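Local coordinates for protein short afifavidin (Afifella pfennigii, PDB 6HDT) that binds biotin tightly without a covalent link, and also 2-iminobiotin, as a bacterial dimeric member of the avidin family, at the interface of chains A and B. Residues are numbered along the deposited sequence; one frame, centred on the assembly and turned at random. Chains: chain A/B, Short afifavidin.

Contact 1: the interface of chains A and B. Residues chain A 84-85, 109-111; chain B 66, 68-69.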
ATOM      1  N   ASN A  84      -5.287   3.525  15.686  1.00 20.89           N
ATOM      2  CA  ASN A  84      -3.822   3.616  15.813  1.00 21.73           C
ATOM      3  C   ASN A  84      -3.111   2.479  15.083  1.00 20.38           C
ATOM      4  O   ASN A  84      -2.365   1.692  15.652  1.00 20.15           O
ATOM      5  CB  ASN A  84      -3.423   3.669  17.287  1.00 23.32           C
ATOM      6  CG  ASN A  84      -1.974   4.025  17.472  1.00 23.03           C
ATOM      7  OD1 ASN A  84      -1.397   4.715  16.647  1.00 25.15           O
ATOM      8  ND2 ASN A  84      -1.375   3.558  18.569  1.00 26.51           N
ATOM      9  N   SER A  85      -3.401   2.382  13.795  1.00 18.39           N
ATOM     10  CA  SER A  85      -3.000   1.242  12.999  1.00 18.88           C
ATOM     11  C   SER A  85      -3.131   1.613  11.539  1.00 16.11           C
ATOM     12  O   SER A  85      -3.843   2.555  11.196  1.00 18.39           O
ATOM     13  CB  SER A  85      -3.923   0.057  13.284  1.00 20.24           C
ATOM     14  OG  SER A  85      -5.275   0.431  13.066  1.00 18.33           O
ATOM     15  N   ALA A 109      -0.179  -2.959  10.649  1.00 15.55           N
ATOM     16  CA  ALA A 109       0.737  -2.466  11.694  1.00 15.25           C
ATOM     17  C   ALA A 109      -0.056  -1.876  12.831  1.00 15.85           C
ATOM     18  O   ALA A 109      -0.932  -1.031  12.601  1.00 14.72           O
ATOM     19  CB  ALA A 109       1.669  -1.436  11.095  1.00 15.87           C
ATOM     20  N   TYR A 110       0.259  -2.295  14.062  1.00 16.79           N
ATOM     21  CA  TYR A 110      -0.480  -1.814  15.223  1.00 19.70           C
ATOM     22  C   TYR A 110       0.445  -1.827  16.409  1.00 17.43           C
ATOM     23  O   TYR A 110       1.590  -2.305  16.346  1.00 17.83           O
ATOM     24  CB  TYR A 110      -1.721  -2.679  15.505  1.00 23.25           C
ATOM     25  CG  TYR A 110      -1.409  -4.098  15.912  1.00 22.09           C
ATOM     26  CD1 TYR A 110      -0.960  -5.009  14.988  1.00 21.81           C
ATOM     27  CD2 TYR A 110      -1.522  -4.529  17.243  1.00 24.43           C
ATOM     28  CE1 TYR A 110      -0.625  -6.296  15.350  1.00 20.56           C
ATOM     29  CE2 TYR A 110      -1.202  -5.831  17.609  1.00 21.97           C
ATOM     30  CZ  TYR A 110      -0.751  -6.718  16.648  1.00 22.71           C
ATOM     31  OH  TYR A 110      -0.414  -8.029  16.960  1.00 23.13           O
ATOM     32  N   GLN A 111      -0.059  -1.262  17.494  1.00 19.84           N
ATOM     33  CA  GLN A 111       0.740  -1.047  18.679  1.00 24.72           C
ATOM     34  C   GLN A 111       0.903  -2.338  19.457  1.00 26.32           C
ATOM     35  O   GLN A 111      -0.061  -2.971  19.859  1.00 34.80           O
ATOM     36  CB  GLN A 111       0.120   0.016  19.568  1.00 23.49           C
ATOM     37  CG  GLN A 111       1.095   0.489  20.658  1.00 23.45           C
ATOM     38  CD  GLN A 111       2.346   1.091  20.049  1.00 40.05           C
ATOM     39  OE1 GLN A 111       2.374   2.283  19.701  1.00 70.33           O
ATOM     40  NE2 GLN A 111       3.383   0.266  19.884  1.00 43.74           N
TER
ATOM     41  N   TRP B  66       0.075   6.754  10.166  1.00 19.94           N
ATOM     42  CA  TRP B  66      -0.542   7.178  11.363  1.00 19.30           C
ATOM     43  C   TRP B  66       0.479   6.966  12.460  1.00 19.59           C
ATOM     44  O   TRP B  66       0.909   5.854  12.708  1.00 19.69           O
ATOM     45  CB  TRP B  66      -1.838   6.421  11.708  1.00 24.62           C
ATOM     46  CG  TRP B  66      -2.340   7.018  12.960  1.00 24.32           C
ATOM     47  CD1 TRP B  66      -2.165   6.547  14.243  1.00 27.07           C
ATOM     48  CD2 TRP B  66      -2.939   8.300  13.084  1.00 27.82           C
ATOM     49  NE1 TRP B  66      -2.686   7.439  15.149  1.00 32.52           N
ATOM     50  CE2 TRP B  66      -3.159   8.530  14.466  1.00 36.35           C
ATOM     51  CE3 TRP B  66      -3.330   9.277  12.160  1.00 25.10           C
ATOM     52  CZ2 TRP B  66      -3.773   9.700  14.944  1.00 39.19           C
ATOM     53  CZ3 TRP B  66      -3.945  10.445  12.638  1.00 30.02           C
ATOM     54  CH2 TRP B  66      -4.156  10.640  14.017  1.00 40.38           C
ATOM     55  N   ASN B  68       3.627   6.200  14.172  1.00 21.28           N
ATOM     56  CA  ASN B  68       4.852   5.585  13.656  1.00 18.99           C
ATOM     57  C   ASN B  68       4.563   4.425  12.727  1.00 15.72           C
ATOM     58  O   ASN B  68       5.463   3.671  12.431  1.00 16.85           O
ATOM     59  CB  ASN B  68       5.794   5.144  14.780  1.00 21.68           C
ATOM     60  CG  ASN B  68       5.259   3.963  15.586  1.00 18.53           C
ATOM     61  OD1 ASN B  68       4.097   3.955  16.000  1.00 23.13           O
ATOM     62  ND2 ASN B  68       6.105   2.946  15.800  1.00 22.93           N
ATOM     63  N   PHE B  69       3.311   4.286  12.299  1.00 17.85           N
ATOM     64  CA  PHE B  69       2.914   3.217  11.365  1.00 16.75           C
ATOM     65  C   PHE B  69       2.792   3.746   9.959  1.00 18.13           C
ATOM     66  O   PHE B  69       2.401   4.907   9.740  1.00 18.63           O
ATOM     67  CB  PHE B  69       1.588   2.623  11.834  1.00 18.15           C
ATOM     68  CG  PHE B  69       1.627   2.153  13.257  1.00 17.41           C
ATOM     69  CD1 PHE B  69       2.631   1.280  13.653  1.00 21.79           C
ATOM     70  CD2 PHE B  69       0.681   2.541  14.190  1.00 21.16           C
ATOM     71  CE1 PHE B  69       2.710   0.814  14.950  1.00 23.22           C
ATOM     72  CE2 PHE B  69       0.758   2.090  15.500  1.00 20.01           C
ATOM     73  CZ  PHE B  69       1.759   1.204  15.872  1.00 20.26           C
TER
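The phenyl ring of B:Phe69 is packed on both faces and at its edge. One face lies against the backbone of chain A, with A:Tyr110 CA and the carbonyl oxygen of A:Ala109 both offset toward the rim. Over the centre of the opposite face sits B:Asn68 OD1, the amide oxygen of the preceding residue, 3.5 Å above the ring plane. A:Asn84 CG lies at the edge, in the plane, 3.9 Å from B:Phe69 CE2. This is part of the dimer interface of an avidin-family beta-barrel. B:Phe69 opens strand 69-75 and points into the groove between A:Asn84 and the end of strand 99-110. Its CG is anti to its own carbonyl carbon (chi1 -54°), which turns the ring toward chain A. The far end of the ring, CZ, packs 3.7 Å from A:Gln111 CA. On the near side, CD1 meets the methyl carbon A:Ala109 CB at 3.9 Å.

The amide of A:Asn84 also reaches a second aromatic group, the indole of B:Trp66. Its OD1 comes in at the indole edge, in the ring plane, beside CD1; the modelled closeness of this pair is doubtful. The amide and indole planes stand 81° apart. A:Asn84 CA packs against the same B:Trp66 CD1 at 3.7 Å. The next residue, A:Ser85, belongs to the biotin site, and its CA packs 4.1 Å from B:Phe69 CD2.

Contact 2: the interface of chains A and B. Residues chain A 116-118; chain B 90-92, 103-105.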
ATOM      1  N   GLY A 116       5.746  -1.817  18.139  1.00 28.11           N
ATOM      2  CA  GLY A 116       4.851  -2.205  17.061  1.00 20.13           C
ATOM      3  C   GLY A 116       4.893  -3.648  16.652  1.00 21.72           C
ATOM      4  O   GLY A 116       5.882  -4.329  16.850  1.00 18.34           O
ATOM      5  N   GLU A 117       3.796  -4.089  16.047  1.00 18.53           N
ATOM      6  CA  GLU A 117       3.646  -5.444  15.573  1.00 17.19           C
ATOM      7  C   GLU A 117       2.978  -5.344  14.218  1.00 14.68           C
ATOM      8  O   GLU A 117       2.425  -4.332  13.855  1.00 16.08           O
ATOM      9  CB  GLU A 117       2.787  -6.281  16.519  1.00 20.82           C
ATOM     10  CG  GLU A 117       3.261  -6.352  17.978  1.00 24.33           C
ATOM     11  CD  GLU A 117       4.688  -6.874  18.181  1.00 28.10           C
ATOM     12  OE1 GLU A 117       5.236  -6.656  19.284  1.00 30.34           O
ATOM     13  OE2 GLU A 117       5.276  -7.501  17.268  1.00 29.56           O
ATOM     14  N   ILE A 118       3.058  -6.434  13.475  1.00 17.48           N
ATOM     15  CA  ILE A 118       2.445  -6.524  12.174  1.00 18.22           C
ATOM     16  C   ILE A 118       1.686  -7.850  12.092  1.00 19.03           C
ATOM     17  O   ILE A 118       2.295  -8.938  12.155  1.00 20.53           O
ATOM     18  CB  ILE A 118       3.520  -6.481  11.070  1.00 15.59           C
ATOM     19  CG1 ILE A 118       4.379  -5.218  11.201  1.00 15.40           C
ATOM     20  CG2 ILE A 118       2.874  -6.625   9.680  1.00 18.15           C
ATOM     21  CD1 ILE A 118       5.611  -5.214  10.324  1.00 16.78           C
TER
ATOM     22  N   THR B  90       4.076  -2.613   4.759  1.00 16.43           N
ATOM     23  CA  THR B  90       3.394  -2.077   5.936  1.00 15.48           C
ATOM     24  C   THR B  90       4.301  -2.275   7.117  1.00 16.71           C
ATOM     25  O   THR B  90       4.924  -3.339   7.232  1.00 16.07           O
ATOM     26  CB  THR B  90       2.063  -2.826   6.176  1.00 15.74           C
ATOM     27  OG1 THR B  90       1.350  -2.930   4.943  1.00 16.24           O
ATOM     28  CG2 THR B  90       1.189  -2.120   7.104  1.00 15.22           C
ATOM     29  N   GLY B  91       4.410  -1.278   8.007  1.00 16.73           N
ATOM     30  CA  GLY B  91       5.231  -1.518   9.193  1.00 14.75           C
ATOM     31  C   GLY B  91       5.303  -0.336  10.096  1.00 15.06           C
ATOM     32  O   GLY B  91       4.419   0.509  10.088  1.00 16.80           O
ATOM     33  N   PHE B  92       6.345  -0.312  10.893  1.00 15.04           N
ATOM     34  CA  PHE B  92       6.441   0.687  11.952  1.00 17.53           C
ATOM     35  C   PHE B  92       7.862   1.217  12.092  1.00 17.35           C
ATOM     36  O   PHE B  92       8.831   0.492  11.902  1.00 17.61           O
ATOM     37  CB  PHE B  92       5.985   0.047  13.251  1.00 18.95           C
ATOM     38  CG  PHE B  92       6.783  -1.152  13.669  1.00 17.27           C
ATOM     39  CD1 PHE B  92       7.898  -1.029  14.479  1.00 21.62           C
ATOM     40  CD2 PHE B  92       6.423  -2.428  13.216  1.00 18.86           C
ATOM     41  CE1 PHE B  92       8.641  -2.147  14.867  1.00 24.30           C
ATOM     42  CE2 PHE B  92       7.162  -3.541  13.573  1.00 21.68           C
ATOM     43  CZ  PHE B  92       8.260  -3.405  14.434  1.00 21.03           C
ATOM     44  N   VAL B 103      10.621  -1.106  10.253  1.00 18.31           N
ATOM     45  CA  VAL B 103      10.500  -2.543  10.165  1.00 17.78           C
ATOM     46  C   VAL B 103       9.225  -2.845   9.390  1.00 17.90           C
ATOM     47  O   VAL B 103       8.136  -2.410   9.778  1.00 16.25           O
ATOM     48  CB  VAL B 103      10.448  -3.166  11.576  1.00 17.91           C
ATOM     49  CG1 VAL B 103      10.268  -4.673  11.482  1.00 24.69           C
ATOM     50  CG2 VAL B 103      11.676  -2.752  12.433  1.00 24.68           C
ATOM     51  N   THR B 104       9.361  -3.535   8.259  1.00 18.29           N
ATOM     52  CA  THR B 104       8.211  -3.770   7.384  1.00 17.05           C
ATOM     53  C   THR B 104       8.123  -5.196   6.902  1.00 16.09           C
ATOM     54  O   THR B 104       9.125  -5.938   6.853  1.00 16.29           O
ATOM     55  CB  THR B 104       8.228  -2.882   6.100  1.00 19.13           C
ATOM     56  OG1 THR B 104       9.165  -3.401   5.149  1.00 19.65           O
ATOM     57  CG2 THR B 104       8.563  -1.420   6.411  1.00 21.37           C
ATOM     58  N   ASP B 105       6.896  -5.544   6.547  1.00 14.59           N
ATOM     59  CA  ASP B 105       6.605  -6.756   5.796  1.00 14.99           C
ATOM     60  C   ASP B 105       6.034  -6.307   4.483  1.00 16.48           C
ATOM     61  O   ASP B 105       5.336  -5.299   4.418  1.00 17.75           O
ATOM     62  CB  ASP B 105       5.598  -7.644   6.545  1.00 19.22           C
ATOM     63  CG  ASP B 105       6.217  -8.378   7.736  1.00 21.12           C
ATOM     64  OD1 ASP B 105       7.467  -8.599   7.746  1.00 26.68           O
ATOM     65  OD2 ASP B 105       5.441  -8.747   8.661  1.00 26.32           O
TER
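The carbonyl oxygen of A:Gly116 lies against one face of the ring of B:Phe92. It sits 3.5 Å from B:Phe92 CZ and is offset toward the rim. This is packing of a polar atom on an aromatic face. A:Gly116 CA comes down on the same ring at its root, 4.0 Å from B:Phe92 CG, and so the glycine backbone runs along the ring from CG to CZ. The opposite face is backed by B:Val103 CB of the neighbouring strand 99-111. B:Phe92 has its CG between its own backbone N and carbonyl carbon (chi1 59°). The ring stands out from strand 85-96 and presents its face to chain A.

A:Ile118, near the start of strand 117-127, carries most of the contact on its side and buries 85 Å². Its two branches diverge. On one, CG1 packs against CD2 and CE2 of B:Phe92, 4.0 Å from CE2. The end of this branch, CD1, extends across the paired strands 85-96 and 99-111. There it meets B:Gly91 CA at 3.9 Å. It also lies 3.7 Å from the carbonyl oxygen of B:Thr90. B:Gly91 has no side chain, which probably lets the methyl approach the backbone. The other branch, CG2, turns to the carboxylate of B:Asp105 and meets OD2 at 3.5 Å. This is a van der Waals contact of a methyl with an acidic group. The site packs the barrel walls of two subunits together and helps to hold the dimer.

Contact 3: the interface of chains A and B. Residues chain A 90, 105-107; chain B 88, 105-107.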
ATOM      1  N   THR A  90      -2.428  -6.179  -0.940  1.00 20.64           N
ATOM      2  CA  THR A  90      -1.790  -6.299  -2.248  1.00 15.68           C
ATOM      3  C   THR A  90      -2.317  -7.547  -2.916  1.00 12.97           C
ATOM      4  O   THR A  90      -2.509  -8.547  -2.268  1.00 14.49           O
ATOM      5  CB  THR A  90      -0.252  -6.361  -2.150  1.00 15.30           C
ATOM      6  OG1 THR A  90       0.216  -5.454  -1.126  1.00 17.65           O
ATOM      7  CG2 THR A  90       0.411  -6.032  -3.507  1.00 17.28           C
ATOM      8  N   ASP A 105      -3.525 -10.322  -0.075  1.00 14.60           N
ATOM      9  CA  ASP A 105      -2.950 -10.535   1.263  1.00 14.80           C
ATOM     10  C   ASP A 105      -2.765  -9.164   1.899  1.00 14.85           C
ATOM     11  O   ASP A 105      -2.581  -8.169   1.216  1.00 15.36           O
ATOM     12  CB  ASP A 105      -1.578 -11.228   1.191  1.00 15.41           C
ATOM     13  CG  ASP A 105      -1.653 -12.688   0.735  1.00 17.80           C
ATOM     14  OD1 ASP A 105      -2.721 -13.310   0.894  1.00 20.92           O
ATOM     15  OD2 ASP A 105      -0.607 -13.230   0.303  1.00 25.01           O
ATOM     16  N   TRP A 106      -2.838  -9.107   3.218  1.00 15.03           N
ATOM     17  CA  TRP A 106      -2.728  -7.814   3.882  1.00 14.54           C
ATOM     18  C   TRP A 106      -1.880  -7.936   5.081  1.00 15.46           C
ATOM     19  O   TRP A 106      -1.767  -9.016   5.667  1.00 16.51           O
ATOM     20  CB  TRP A 106      -4.099  -7.240   4.274  1.00 14.52           C
ATOM     21  CG  TRP A 106      -5.027  -8.125   5.096  1.00 17.58           C
ATOM     22  CD1 TRP A 106      -6.101  -8.854   4.621  1.00 17.18           C
ATOM     23  CD2 TRP A 106      -5.000  -8.350   6.522  1.00 15.51           C
ATOM     24  NE1 TRP A 106      -6.709  -9.521   5.639  1.00 17.39           N
ATOM     25  CE2 TRP A 106      -6.075  -9.214   6.823  1.00 16.79           C
ATOM     26  CE3 TRP A 106      -4.189  -7.878   7.589  1.00 14.92           C
ATOM     27  CZ2 TRP A 106      -6.344  -9.657   8.104  1.00 17.10           C
ATOM     28  CZ3 TRP A 106      -4.474  -8.323   8.882  1.00 16.68           C
ATOM     29  CH2 TRP A 106      -5.536  -9.198   9.124  1.00 16.88           C
ATOM     30  N   ASN A 107      -1.274  -6.801   5.404  1.00 15.64           N
ATOM     31  CA  ASN A 107      -0.538  -6.628   6.637  1.00 14.10           C
ATOM     32  C   ASN A 107      -1.117  -5.442   7.372  1.00 15.95           C
ATOM     33  O   ASN A 107      -1.474  -4.474   6.738  1.00 15.12           O
ATOM     34  CB  ASN A 107       0.919  -6.327   6.306  1.00 17.56           C
ATOM     35  CG  ASN A 107       1.681  -7.535   5.797  1.00 15.81           C
ATOM     36  OD1 ASN A 107       1.625  -8.614   6.380  1.00 19.97           O
ATOM     37  ND2 ASN A 107       2.383  -7.352   4.690  1.00 15.23           N
TER
ATOM     38  N   SER B  88       3.251  -3.831  -1.874  1.00 14.73           N
ATOM     39  CA  SER B  88       2.945  -2.949  -0.737  1.00 16.21           C
ATOM     40  C   SER B  88       3.740  -3.376   0.482  1.00 15.68           C
ATOM     41  O   SER B  88       3.871  -4.575   0.754  1.00 15.83           O
ATOM     42  CB  SER B  88       1.449  -2.928  -0.367  1.00 18.92           C
ATOM     43  OG  SER B  88       0.602  -2.526  -1.428  1.00 17.00           O
ATOM     44  N   ASP B 105       6.896  -5.544   6.547  1.00 14.59           N
ATOM     45  CA  ASP B 105       6.605  -6.756   5.796  1.00 14.99           C
ATOM     46  C   ASP B 105       6.034  -6.307   4.483  1.00 16.48           C
ATOM     47  O   ASP B 105       5.336  -5.299   4.418  1.00 17.75           O
ATOM     48  CB  ASP B 105       5.598  -7.644   6.545  1.00 19.22           C
ATOM     49  CG  ASP B 105       6.217  -8.378   7.736  1.00 21.12           C
ATOM     50  OD1 ASP B 105       7.467  -8.599   7.746  1.00 26.68           O
ATOM     51  OD2 ASP B 105       5.441  -8.747   8.661  1.00 26.32           O
ATOM     52  N   TRP B 106       6.307  -7.075   3.424  1.00 15.09           N
ATOM     53  CA  TRP B 106       5.796  -6.698   2.119  1.00 14.66           C
ATOM     54  C   TRP B 106       5.190  -7.866   1.421  1.00 13.34           C
ATOM     55  O   TRP B 106       5.476  -9.018   1.716  1.00 18.32           O
ATOM     56  CB  TRP B 106       6.885  -6.070   1.215  1.00 14.81           C
ATOM     57  CG  TRP B 106       8.177  -6.833   1.060  1.00 16.20           C
ATOM     58  CD1 TRP B 106       9.354  -6.592   1.731  1.00 17.89           C
ATOM     59  CD2 TRP B 106       8.449  -7.920   0.163  1.00 15.30           C
ATOM     60  NE1 TRP B 106      10.321  -7.465   1.333  1.00 15.45           N
ATOM     61  CE2 TRP B 106       9.796  -8.300   0.364  1.00 14.29           C
ATOM     62  CE3 TRP B 106       7.691  -8.609  -0.790  1.00 16.41           C
ATOM     63  CZ2 TRP B 106      10.403  -9.311  -0.366  1.00 15.96           C
ATOM     64  CZ3 TRP B 106       8.283  -9.642  -1.490  1.00 19.72           C
ATOM     65  CH2 TRP B 106       9.612  -9.987  -1.282  1.00 17.88           C
ATOM     66  N   ASN B 107       4.342  -7.507   0.478  1.00 14.15           N
ATOM     67  CA  ASN B 107       3.700  -8.460  -0.415  1.00 14.73           C
ATOM     68  C   ASN B 107       3.919  -7.914  -1.813  1.00 16.31           C
ATOM     69  O   ASN B 107       3.678  -6.728  -2.061  1.00 15.41           O
ATOM     70  CB  ASN B 107       2.206  -8.555  -0.145  1.00 17.37           C
ATOM     71  CG  ASN B 107       1.867  -9.335   1.109  1.00 16.43           C
ATOM     72  OD1 ASN B 107       2.437 -10.386   1.387  1.00 19.47           O
ATOM     73  ND2 ASN B 107       0.897  -8.828   1.861  1.00 16.93           N
TER
HETATM   74  O   HOH W   1       0.019  -5.934   1.491  1.00 17.86           O
HETATM   75  O   HOH W   2       3.521  -9.922   3.785  1.00 20.09           O
HETATM   76  O   HOH W   3       0.379 -10.380   4.415  1.00 21.12           O
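B:Asn107 projects from strand 99-111 toward chain A, with CG placed beside the backbone N (chi1 -75°). Its CB packs against A:Thr90 CB at 3.9 Å. The next atom, CG, lies 3.9 Å from A:Asp105 CB. At the tip, OD1 accepts from water 2 at 2.7 Å, and ND2 gives its two hydrogens to different waters. One goes to water 3, nearly straight at 169°. The other goes to water 1, which also bonds A:Thr90 OG1 at 2.7 Å.

A:Asn107 comes from the opposite direction across the dimer axis. Its amide plane is only 16° from that of B:Asn107, and the two ND2 atoms lie 3.5 Å apart. They do not bond each other; waters make the link. A:Asn107 ND2 donates to water 2, which also binds the carbonyl oxygen of B:Trp106. Water 3 binds the carbonyl oxygen of A:Trp106 in the matching way, and its bond to A:Asn107 OD1 is weak. The motif is thus a near-symmetric pair of asparagines on the avidin barrel wall, joined through water. The two bridging waters also meet each other, with the oxygens of water 2 and water 3 lying 3.2 Å apart.

Contact 1 and contact 2 are neighbours, with their C-alpha centres about 8 Å apart. Contact 3 lies about 10 Å from contact 2 and about 15 Å from contact 1. Contacts 2 and 3 share B:Asp105, and strands 85-96 and 99-111 of chain B serve both. Strand 99-110 of chain A serves both contacts 1 and 3. The row runs from aromatic packing at the strand ends to the watery asparagine pair of contact 3, which sits at the two-fold axis. Contacts 1 and 2 recur on the other side of the axis with the chains exchanged. Together they help to join the two barrels into the dimer.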